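Local coordinates for protein putative phosphatase/phosphodiesterase MPN_349 (Mycoplasma pneumoniae M129, PDB 1T71) that is a putative iron-dependent phosphatase or phosphodiesterase of the YmdB-like family, probably acting on 2',3'-cyclic nucleotides, at residues I118-T126 with P137-K147; T177-S188 with S198-M206. One frame throughout, in Å; residues are numbered along the deposited sequence.

Interaction 1 of 2, residues I118-T126 with P137-K147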
loop_
_atom_site.group_PDB
_atom_site.type_symbol
_atom_site.label_atom_id
_atom_site.label_comp_id
_atom_site.label_asym_id
_atom_site.label_seq_id
_atom_site.Cartn_x
_atom_site.Cartn_y
_atom_site.Cartn_z
ATOM N N ILE A 118 1.048 -2.133 -18.839
ATOM C CA ILE A 118 1.184 -1.592 -17.492
ATOM C C ILE A 118 1.993 -2.473 -16.548
ATOM O O ILE A 118 1.781 -3.684 -16.468
ATOM C CB ILE A 118 -0.202 -1.349 -16.873
ATOM C CG1 ILE A 118 -1.030 -0.457 -17.806
ATOM C CG2 ILE A 118 -0.056 -0.705 -15.496
ATOM C CD1 ILE A 118 -2.455 -0.218 -17.334
ATOM N N ARG A 119 2.916 -1.849 -15.826
ATOM C CA ARG A 119 3.758 -2.567 -14.884
ATOM C C ARG A 119 3.499 -2.115 -13.445
ATOM O O ARG A 119 3.329 -0.924 -13.180
ATOM C CB ARG A 119 5.223 -2.340 -15.237
ATOM C CG ARG A 119 6.159 -3.393 -14.705
ATOM C CD ARG A 119 7.577 -3.193 -15.220
ATOM N NE ARG A 119 8.392 -4.367 -14.942
ATOM C CZ ARG A 119 8.552 -5.386 -15.779
ATOM N NH1 ARG A 119 7.965 -5.378 -16.964
ATOM N NH2 ARG A 119 9.292 -6.424 -15.417
ATOM N N ILE A 120 3.434 -3.072 -12.524
ATOM C CA ILE A 120 3.234 -2.755 -11.114
ATOM C C ILE A 120 4.394 -3.369 -10.350
ATOM O O ILE A 120 4.628 -4.580 -10.426
ATOM C CB ILE A 120 1.912 -3.333 -10.551
ATOM C CG1 ILE A 120 0.710 -2.706 -11.260
ATOM C CG2 ILE A 120 1.825 -3.046 -9.048
ATOM C CD1 ILE A 120 -0.637 -3.249 -10.782
ATOM N N THR A 121 5.124 -2.526 -9.626
ATOM C CA THR A 121 6.285 -2.955 -8.858
ATOM C C THR A 121 6.159 -2.555 -7.387
ATOM O O THR A 121 5.688 -1.462 -7.062
ATOM C CB THR A 121 7.574 -2.342 -9.445
ATOM O OG1 THR A 121 7.697 -2.738 -10.816
ATOM C CG2 THR A 121 8.804 -2.817 -8.678
ATOM N N ASN A 122 6.599 -3.453 -6.511
ATOM C CA ASN A 122 6.554 -3.266 -5.063
ATOM C C ASN A 122 7.986 -3.413 -4.548
ATOM O O ASN A 122 8.693 -4.343 -4.926
ATOM C CB ASN A 122 5.622 -4.332 -4.450
ATOM C CG ASN A 122 5.482 -4.221 -2.926
ATOM O OD1 ASN A 122 5.494 -3.121 -2.350
ATOM N ND2 ASN A 122 5.314 -5.370 -2.272
ATOM N N LEU A 123 8.419 -2.486 -3.701
ATOM C CA LEU A 123 9.776 -2.527 -3.156
ATOM C C LEU A 123 9.792 -2.191 -1.670
ATOM O O LEU A 123 8.886 -1.524 -1.167
ATOM C CB LEU A 123 10.670 -1.532 -3.895
ATOM C CG LEU A 123 10.947 -1.780 -5.381
ATOM C CD1 LEU A 123 11.190 -0.450 -6.087
ATOM C CD2 LEU A 123 12.152 -2.703 -5.527
ATOM N N LEU A 124 10.829 -2.656 -0.977
ATOM C CA LEU A 124 11.003 -2.395 0.452
ATOM C C LEU A 124 12.113 -1.371 0.666
ATOM O O LEU A 124 13.221 -1.508 0.141
ATOM C CB LEU A 124 11.352 -3.691 1.199
ATOM C CG LEU A 124 10.196 -4.532 1.748
ATOM C CD1 LEU A 124 10.683 -5.936 2.075
ATOM C CD2 LEU A 124 9.631 -3.866 2.993
ATOM N N GLY A 125 11.809 -0.338 1.440
ATOM C CA GLY A 125 12.800 0.687 1.706
ATOM C C GLY A 125 13.904 0.139 2.582
ATOM O O GLY A 125 13.684 -0.759 3.395
ATOM N N THR A 126 15.103 0.677 2.420
ATOM C CA THR A 126 16.229 0.218 3.210
ATOM C C THR A 126 16.075 0.685 4.659
ATOM O O THR A 126 16.710 0.145 5.563
ATOM C CB THR A 126 17.544 0.753 2.622
ATOM O OG1 THR A 126 18.642 0.019 3.168
ATOM C CG2 THR A 126 17.711 2.230 2.948
ATOM N N PRO A 137 16.902 -0.995 -3.138
ATOM C CA PRO A 137 15.705 -0.608 -3.896
ATOM C C PRO A 137 16.045 0.274 -5.096
ATOM O O PRO A 137 15.504 0.097 -6.188
ATOM C CB PRO A 137 14.864 0.163 -2.874
ATOM C CG PRO A 137 15.479 -0.171 -1.546
ATOM C CD PRO A 137 16.926 -0.310 -1.838
ATOM N N PHE A 138 16.930 1.240 -4.872
ATOM C CA PHE A 138 17.351 2.164 -5.922
ATOM C C PHE A 138 17.991 1.403 -7.077
ATOM O O PHE A 138 17.613 1.574 -8.237
ATOM C CB PHE A 138 18.353 3.182 -5.360
ATOM C CG PHE A 138 17.744 4.179 -4.409
ATOM C CD1 PHE A 138 17.358 5.440 -4.855
ATOM C CD2 PHE A 138 17.534 3.850 -3.074
ATOM C CE1 PHE A 138 16.769 6.355 -3.985
ATOM C CE2 PHE A 138 16.942 4.763 -2.194
ATOM C CZ PHE A 138 16.559 6.018 -2.651
ATOM N N LYS A 139 18.961 0.555 -6.758
ATOM C CA LYS A 139 19.640 -0.220 -7.788
ATOM C C LYS A 139 18.686 -1.188 -8.483
ATOM O O LYS A 139 18.662 -1.264 -9.708
ATOM C CB LYS A 139 20.825 -0.977 -7.179
ATOM C CG LYS A 139 21.824 -0.046 -6.510
ATOM C CD LYS A 139 23.090 -0.757 -6.080
ATOM C CE LYS A 139 24.049 0.235 -5.447
ATOM N NZ LYS A 139 25.341 -0.392 -5.064
ATOM N N VAL A 140 17.890 -1.912 -7.705
ATOM C CA VAL A 140 16.944 -2.869 -8.279
ATOM C C VAL A 140 15.973 -2.243 -9.272
ATOM O O VAL A 140 15.796 -2.752 -10.375
ATOM C CB VAL A 140 16.113 -3.576 -7.180
ATOM C CG1 VAL A 140 14.975 -4.383 -7.816
ATOM C CG2 VAL A 140 17.011 -4.500 -6.371
ATOM N N LEU A 141 15.338 -1.142 -8.881
ATOM C CA LEU A 141 14.371 -0.493 -9.754
ATOM C C LEU A 141 15.040 0.103 -10.986
ATOM O O LEU A 141 14.459 0.103 -12.068
ATOM C CB LEU A 141 13.599 0.584 -8.982
ATOM C CG LEU A 141 12.360 1.201 -9.648
ATOM C CD1 LEU A 141 12.769 2.316 -10.563
ATOM C CD2 LEU A 141 11.579 0.143 -10.418
ATOM N N LYS A 142 16.267 0.591 -10.820
ATOM C CA LYS A 142 17.017 1.181 -11.928
ATOM C C LYS A 142 17.224 0.121 -13.014
ATOM O O LYS A 142 16.928 0.354 -14.191
ATOM C CB LYS A 142 18.362 1.695 -11.417
ATOM C CG LYS A 142 18.950 2.861 -12.197
ATOM C CD LYS A 142 19.820 2.402 -13.341
ATOM C CE LYS A 142 20.520 3.592 -14.007
ATOM N NZ LYS A 142 21.386 4.376 -13.078
ATOM N N GLU A 143 17.728 -1.044 -12.613
ATOM C CA GLU A 143 17.954 -2.144 -13.549
ATOM C C GLU A 143 16.667 -2.549 -14.255
ATOM O O GLU A 143 16.665 -2.819 -15.459
ATOM C CB GLU A 143 18.513 -3.371 -12.830
ATOM C CG GLU A 143 20.004 -3.341 -12.616
ATOM C CD GLU A 143 20.596 -4.740 -12.599
ATOM O OE1 GLU A 143 21.836 -4.861 -12.464
ATOM O OE2 GLU A 143 19.816 -5.718 -12.728
ATOM N N LEU A 144 15.574 -2.611 -13.502
ATOM C CA LEU A 144 14.291 -2.984 -14.081
ATOM C C LEU A 144 13.888 -1.941 -15.121
ATOM O O LEU A 144 13.436 -2.288 -16.209
ATOM C CB LEU A 144 13.218 -3.077 -12.991
ATOM C CG LEU A 144 11.857 -3.626 -13.422
ATOM C CD1 LEU A 144 12.003 -5.088 -13.846
ATOM C CD2 LEU A 144 10.869 -3.514 -12.269
ATOM N N ILE A 145 14.062 -0.665 -14.787
ATOM C CA ILE A 145 13.712 0.418 -15.703
ATOM C C ILE A 145 14.476 0.297 -17.016
ATOM O O ILE A 145 13.906 0.461 -18.099
ATOM C CB ILE A 145 14.042 1.806 -15.107
ATOM C CG1 ILE A 145 13.216 2.060 -13.844
ATOM C CG2 ILE A 145 13.783 2.895 -16.153
ATOM C CD1 ILE A 145 11.736 2.128 -14.072
ATOM N N LEU A 146 15.772 0.015 -16.914
ATOM C CA LEU A 146 16.620 -0.109 -18.092
ATOM C C LEU A 146 16.195 -1.265 -18.992
ATOM O O LEU A 146 16.655 -1.379 -20.126
ATOM C CB LEU A 146 18.084 -0.260 -17.668
ATOM C CG LEU A 146 18.637 0.950 -16.902
ATOM C CD1 LEU A 146 20.065 0.685 -16.447
ATOM C CD2 LEU A 146 18.580 2.180 -17.793
ATOM N N LYS A 147 15.315 -2.120 -18.482
ATOM C CA LYS A 147 14.800 -3.242 -19.259
ATOM C C LYS A 147 13.815 -2.673 -20.292
ATOM O O LYS A 147 13.506 -3.310 -21.300
ATOM C CB LYS A 147 14.117 -4.245 -18.326
ATOM C CG LYS A 147 13.329 -5.336 -19.019
ATOM C CD LYS A 147 11.946 -4.856 -19.421
ATOM C CE LYS A 147 11.113 -4.468 -18.211
ATOM N NZ LYS A 147 10.947 -5.616 -17.280
#
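In the beta-alpha-beta unit formed by strand 117-124, helix 137-145 and strand 152-158, the first strand packs against the helix through Leu123, Thr121 and Arg119 on one side and Pro137, Val140, Leu141 and Leu144 on the other. The short axes run at 159°, nearly antiparallel, and approach to 9.1 Å, a spacing bridged by side chains; no hydrogen bond crosses it. Leu123 sends a separate branch to each of two helix residues. Its CD1 lies 3.9 Å from Leu141 CB, the two side chains crossing at about a right angle, while its CD2 meets Val140 CG1 at 4.0 Å as those side chains run by one another in opposite senses. Thr121 and Leu144 reach toward one another tip to tip, OG1 to CD2 at 3.6 Å; this hydroxyl has its polar partner elsewhere, in Ser108 OG of the neighbouring strand. Leu144 also borders Arg119, whose chain, extended from CG to NE (chi2 174°, chi3 -168°), brings NE to 3.7 Å from Leu144 CD2. Helix 162-172 adds Phe168 against Leu123 and Phe172 against Leu141. At the helix start, the Pro137 ring abuts the strand end, with CG 3.1 Å from Leu124 O.

Interaction 2 of 2, residues T177-S188 with S198-M206. With FE (Fe (III) ion), chain C.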
loop_
_atom_site.group_PDB
_atom_site.type_symbol
_atom_site.label_atom_id
_atom_site.label_comp_id
_atom_site.label_asym_id
_atom_site.label_seq_id
_atom_site.Cartn_x
_atom_site.Cartn_y
_atom_site.Cartn_z
ATOM N N THR A 177 5.687 6.128 -13.847
ATOM C CA THR A 177 4.399 6.811 -13.835
ATOM C C THR A 177 4.049 7.314 -12.436
ATOM O O THR A 177 3.703 8.479 -12.264
ATOM C CB THR A 177 3.266 5.883 -14.320
ATOM O OG1 THR A 177 3.634 5.292 -15.571
ATOM C CG2 THR A 177 1.974 6.671 -14.498
ATOM N N THR A 178 4.126 6.437 -11.437
ATOM C CA THR A 178 3.816 6.850 -10.069
ATOM C C THR A 178 4.783 6.281 -9.043
ATOM O O THR A 178 5.317 5.183 -9.202
ATOM C CB THR A 178 2.380 6.439 -9.632
ATOM O OG1 THR A 178 2.337 5.031 -9.378
ATOM C CG2 THR A 178 1.370 6.771 -10.713
ATOM N N ILE A 179 5.000 7.061 -7.993
ATOM C CA ILE A 179 5.856 6.688 -6.882
ATOM C C ILE A 179 4.990 6.919 -5.645
ATOM O O ILE A 179 4.884 8.051 -5.165
ATOM C CB ILE A 179 7.086 7.612 -6.781
ATOM C CG1 ILE A 179 7.947 7.509 -8.044
ATOM C CG2 ILE A 179 7.894 7.264 -5.543
ATOM C CD1 ILE A 179 8.655 6.187 -8.198
ATOM N N PHE A 180 4.348 5.864 -5.149
ATOM C CA PHE A 180 3.498 5.991 -3.964
ATOM C C PHE A 180 4.140 5.323 -2.758
ATOM O O PHE A 180 4.438 4.126 -2.790
ATOM C CB PHE A 180 2.119 5.355 -4.192
ATOM C CG PHE A 180 1.279 6.037 -5.242
ATOM C CD1 PHE A 180 1.419 7.399 -5.503
ATOM C CD2 PHE A 180 0.299 5.322 -5.930
ATOM C CE1 PHE A 180 0.594 8.039 -6.432
ATOM C CE2 PHE A 180 -0.532 5.953 -6.861
ATOM C CZ PHE A 180 -0.384 7.312 -7.111
ATOM N N GLY A 181 4.362 6.096 -1.700
ATOM C CA GLY A 181 4.945 5.535 -0.496
ATOM C C GLY A 181 3.873 4.936 0.409
ATOM O O GLY A 181 2.737 5.411 0.438
ATOM N N THR A 182 4.232 3.880 1.131
ATOM C CA THR A 182 3.326 3.207 2.066
ATOM C C THR A 182 4.151 2.737 3.262
ATOM O O THR A 182 5.379 2.858 3.246
ATOM C CB THR A 182 2.639 1.965 1.423
ATOM O OG1 THR A 182 3.630 1.107 0.833
ATOM C CG2 THR A 182 1.641 2.394 0.356
ATOM N N HIS A 183 3.467 2.234 4.295
ATOM C CA HIS A 183 4.089 1.696 5.517
ATOM C C HIS A 183 3.937 2.511 6.805
ATOM O O HIS A 183 3.900 1.920 7.881
ATOM C CB HIS A 183 5.583 1.381 5.291
ATOM C CG HIS A 183 6.294 0.864 6.507
ATOM N ND1 HIS A 183 6.073 -0.394 7.028
ATOM C CD2 HIS A 183 7.221 1.443 7.310
ATOM C CE1 HIS A 183 6.829 -0.569 8.098
ATOM N NE2 HIS A 183 7.534 0.531 8.292
ATOM N N THR A 184 3.831 3.840 6.724
ATOM C CA THR A 184 3.688 4.584 8.006
ATOM C C THR A 184 2.248 4.687 8.533
ATOM O O THR A 184 2.033 5.122 9.665
ATOM C CB THR A 184 4.307 6.016 7.884
ATOM O OG1 THR A 184 3.548 6.806 6.961
ATOM C CG2 THR A 184 5.759 5.927 7.399
ATOM N N HIS A 185 1.269 4.291 7.723
ATOM C CA HIS A 185 -0.141 4.311 8.139
ATOM C C HIS A 185 -0.747 5.689 8.402
ATOM O O HIS A 185 -1.770 5.799 9.084
ATOM C CB HIS A 185 -0.333 3.470 9.403
ATOM C CG HIS A 185 -0.173 1.998 9.194
ATOM N ND1 HIS A 185 0.370 1.458 8.046
ATOM C CD2 HIS A 185 -0.467 0.948 9.999
ATOM C CE1 HIS A 185 0.396 0.144 8.154
ATOM N NE2 HIS A 185 -0.103 -0.193 9.329
ATOM N N VAL A 186 -0.111 6.733 7.889
ATOM C CA VAL A 186 -0.602 8.093 8.058
ATOM C C VAL A 186 -0.438 8.776 6.712
ATOM O O VAL A 186 0.672 8.890 6.200
ATOM C CB VAL A 186 0.214 8.867 9.126
ATOM C CG1 VAL A 186 -0.162 10.347 9.106
ATOM C CG2 VAL A 186 -0.046 8.265 10.515
ATOM N N PRO A 187 -1.543 9.232 6.113
ATOM C CA PRO A 187 -1.417 9.892 4.812
ATOM C C PRO A 187 -0.688 11.230 4.919
ATOM O O PRO A 187 -0.809 11.931 5.922
ATOM C CB PRO A 187 -2.868 10.055 4.370
ATOM C CG PRO A 187 -3.568 10.329 5.669
ATOM C CD PRO A 187 -2.914 9.344 6.640
ATOM N N SER A 188 0.091 11.567 3.896
ATOM C CA SER A 188 0.805 12.838 3.881
ATOM C C SER A 188 -0.003 13.758 2.971
ATOM O O SER A 188 -0.766 13.276 2.134
ATOM C CB SER A 188 2.229 12.661 3.337
ATOM O OG SER A 188 2.225 12.053 2.057
ATOM N N SER A 198 4.925 12.797 -13.283
ATOM C CA SER A 198 4.584 11.587 -12.544
ATOM C C SER A 198 3.675 11.963 -11.390
ATOM O O SER A 198 3.375 13.136 -11.172
ATOM C CB SER A 198 5.837 10.922 -11.980
ATOM O OG SER A 198 6.693 10.496 -13.017
ATOM N N ALA A 199 3.222 10.956 -10.656
ATOM C CA ALA A 199 2.394 11.198 -9.488
ATOM C C ALA A 199 3.250 10.765 -8.300
ATOM O O ALA A 199 3.920 9.731 -8.358
ATOM C CB ALA A 199 1.121 10.374 -9.557
ATOM N N TYR A 200 3.255 11.565 -7.238
ATOM C CA TYR A 200 4.034 11.239 -6.043
ATOM C C TYR A 200 3.299 11.591 -4.759
ATOM O O TYR A 200 2.507 12.531 -4.725
ATOM C CB TYR A 200 5.365 11.999 -6.021
ATOM C CG TYR A 200 6.123 11.822 -4.711
ATOM C CD1 TYR A 200 6.784 10.630 -4.422
ATOM C CD2 TYR A 200 6.135 12.828 -3.742
ATOM C CE1 TYR A 200 7.436 10.438 -3.210
ATOM C CE2 TYR A 200 6.788 12.646 -2.512
ATOM C CZ TYR A 200 7.435 11.444 -2.255
ATOM O OH TYR A 200 8.066 11.229 -1.044
ATOM N N ILE A 201 3.581 10.827 -3.707
ATOM C CA ILE A 201 3.025 11.069 -2.383
ATOM C C ILE A 201 3.914 10.303 -1.401
ATOM O O ILE A 201 4.215 9.124 -1.607
ATOM C CB ILE A 201 1.536 10.622 -2.267
ATOM C CG1 ILE A 201 0.967 11.097 -0.927
ATOM C CG2 ILE A 201 1.412 9.118 -2.403
ATOM C CD1 ILE A 201 -0.518 10.795 -0.735
ATOM N N THR A 202 4.357 10.982 -0.347
ATOM C CA THR A 202 5.236 10.359 0.635
ATOM C C THR A 202 4.601 9.120 1.256
ATOM O O THR A 202 5.272 8.106 1.429
ATOM C CB THR A 202 5.648 11.367 1.727
ATOM O OG1 THR A 202 6.421 12.411 1.122
ATOM C CG2 THR A 202 6.503 10.687 2.798
ATOM N N ASP A 203 3.315 9.206 1.591
ATOM C CA ASP A 203 2.600 8.057 2.145
ATOM C C ASP A 203 1.098 8.133 1.863
ATOM O O ASP A 203 0.439 9.125 2.179
ATOM C CB ASP A 203 2.841 7.920 3.657
ATOM C CG ASP A 203 2.624 6.491 4.148
ATOM O OD1 ASP A 203 1.504 5.951 3.953
ATOM O OD2 ASP A 203 3.574 5.902 4.716
ATOM N N VAL A 204 0.564 7.074 1.262
ATOM C CA VAL A 204 -0.857 7.016 0.938
ATOM C C VAL A 204 -1.720 6.938 2.196
ATOM O O VAL A 204 -2.830 7.468 2.245
ATOM C CB VAL A 204 -1.173 5.788 0.060
ATOM C CG1 VAL A 204 -2.681 5.701 -0.201
ATOM C CG2 VAL A 204 -0.406 5.877 -1.246
ATOM N N GLY A 205 -1.207 6.283 3.223
ATOM C CA GLY A 205 -1.986 6.142 4.440
ATOM C C GLY A 205 -2.473 4.714 4.589
ATOM O O GLY A 205 -2.053 3.826 3.847
ATOM N N MET A 206 -3.387 4.504 5.525
ATOM C CA MET A 206 -3.913 3.177 5.818
ATOM C C MET A 206 -5.432 3.050 5.678
ATOM O O MET A 206 -6.172 4.033 5.793
ATOM C CB MET A 206 -3.499 2.804 7.251
ATOM C CG MET A 206 -4.232 1.631 7.883
ATOM S SD MET A 206 -3.856 1.425 9.661
ATOM C CE MET A 206 -4.654 2.866 10.333
HETATM FE FE FE C . 4.615 -2.026 6.752
HETATM O O HOH W 1 0.981 3.416 4.873
HETATM O O HOH W 2 -4.093 6.271 7.614
#
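Parallel strands 178-182 and 199-201 pair in the calcineurin-like metallophosphoesterase fold; 178-182 leads into the loop that carries His183 and His185 to the iron site, and the residues after 199-201, chiefly Asp203, hold that loop. In the ladder Ala199 N donates to Thr177 O, Ile179 N to Ala199 O (2.9 Å, 165° at the hydrogen), Ile201 N weakly to Ile179 O, and Gly181 N to Ile201 O. Past the end of strand 199-201, Val204 N donates to Gly181 O. Phe180 packs on the Ala199 and Ile201 side of the sheet, its CD1 3.5 Å from Ile201 CG2.

Asp203 organises the loop. Its CG stands anti to the backbone N (chi1 -156°), carrying the carboxylate to Thr184. There OD2 accepts from Thr184 N at 2.9 Å, from the syn side and 20° out of the carboxylate plane. OD1 accepts from Gly205 N through its anti lone pair, closing an Asx turn. A water that accepts from His183 N and His185 N also lies within hydrogen-bonding range of OD1 and probably donates to it. The Asp203 backbone is held as well: its O accepts from Ser188 N and its N donates to Ser188 OG. A second water joins His185 O to Met206 N.

These bonds are consistent with holding the backbone at both histidines. His183 ND1 binds one iron at 2.2 Å, together with Glu43 and Asn71; His185 is a ligand of the other. Met206 crosses the His185 ring obliquely, with CG over one face and SD 3.4 Å from His185 CD2.

Overall arrangement
Both interactions belong to the same mixed sheet, in which strands 117-124, 152-158, 178-182 and 199-201 run parallel in that order. Both segments of interaction 1 precede those of interaction 2 in the sequence; strand 152-158 lies between their strands and hydrogen-bonds to both 117-124 and 178-182. Their centres are 16 Å apart and their nearest atoms about 6 Å, without touching. Helix 162-172 also connects them, its Phe168 meeting both Leu123 and Ile179. Interaction 1 joins a helix to the sheet, whereas interaction 2 pairs strands within it. The C-terminal ends of 117-124 and 178-182 approach the metal site: Leu124 lies about 4 Å, side chain to side chain, from the iron ligands Asn71 and His158, while 178-182 leads to the ligand His183.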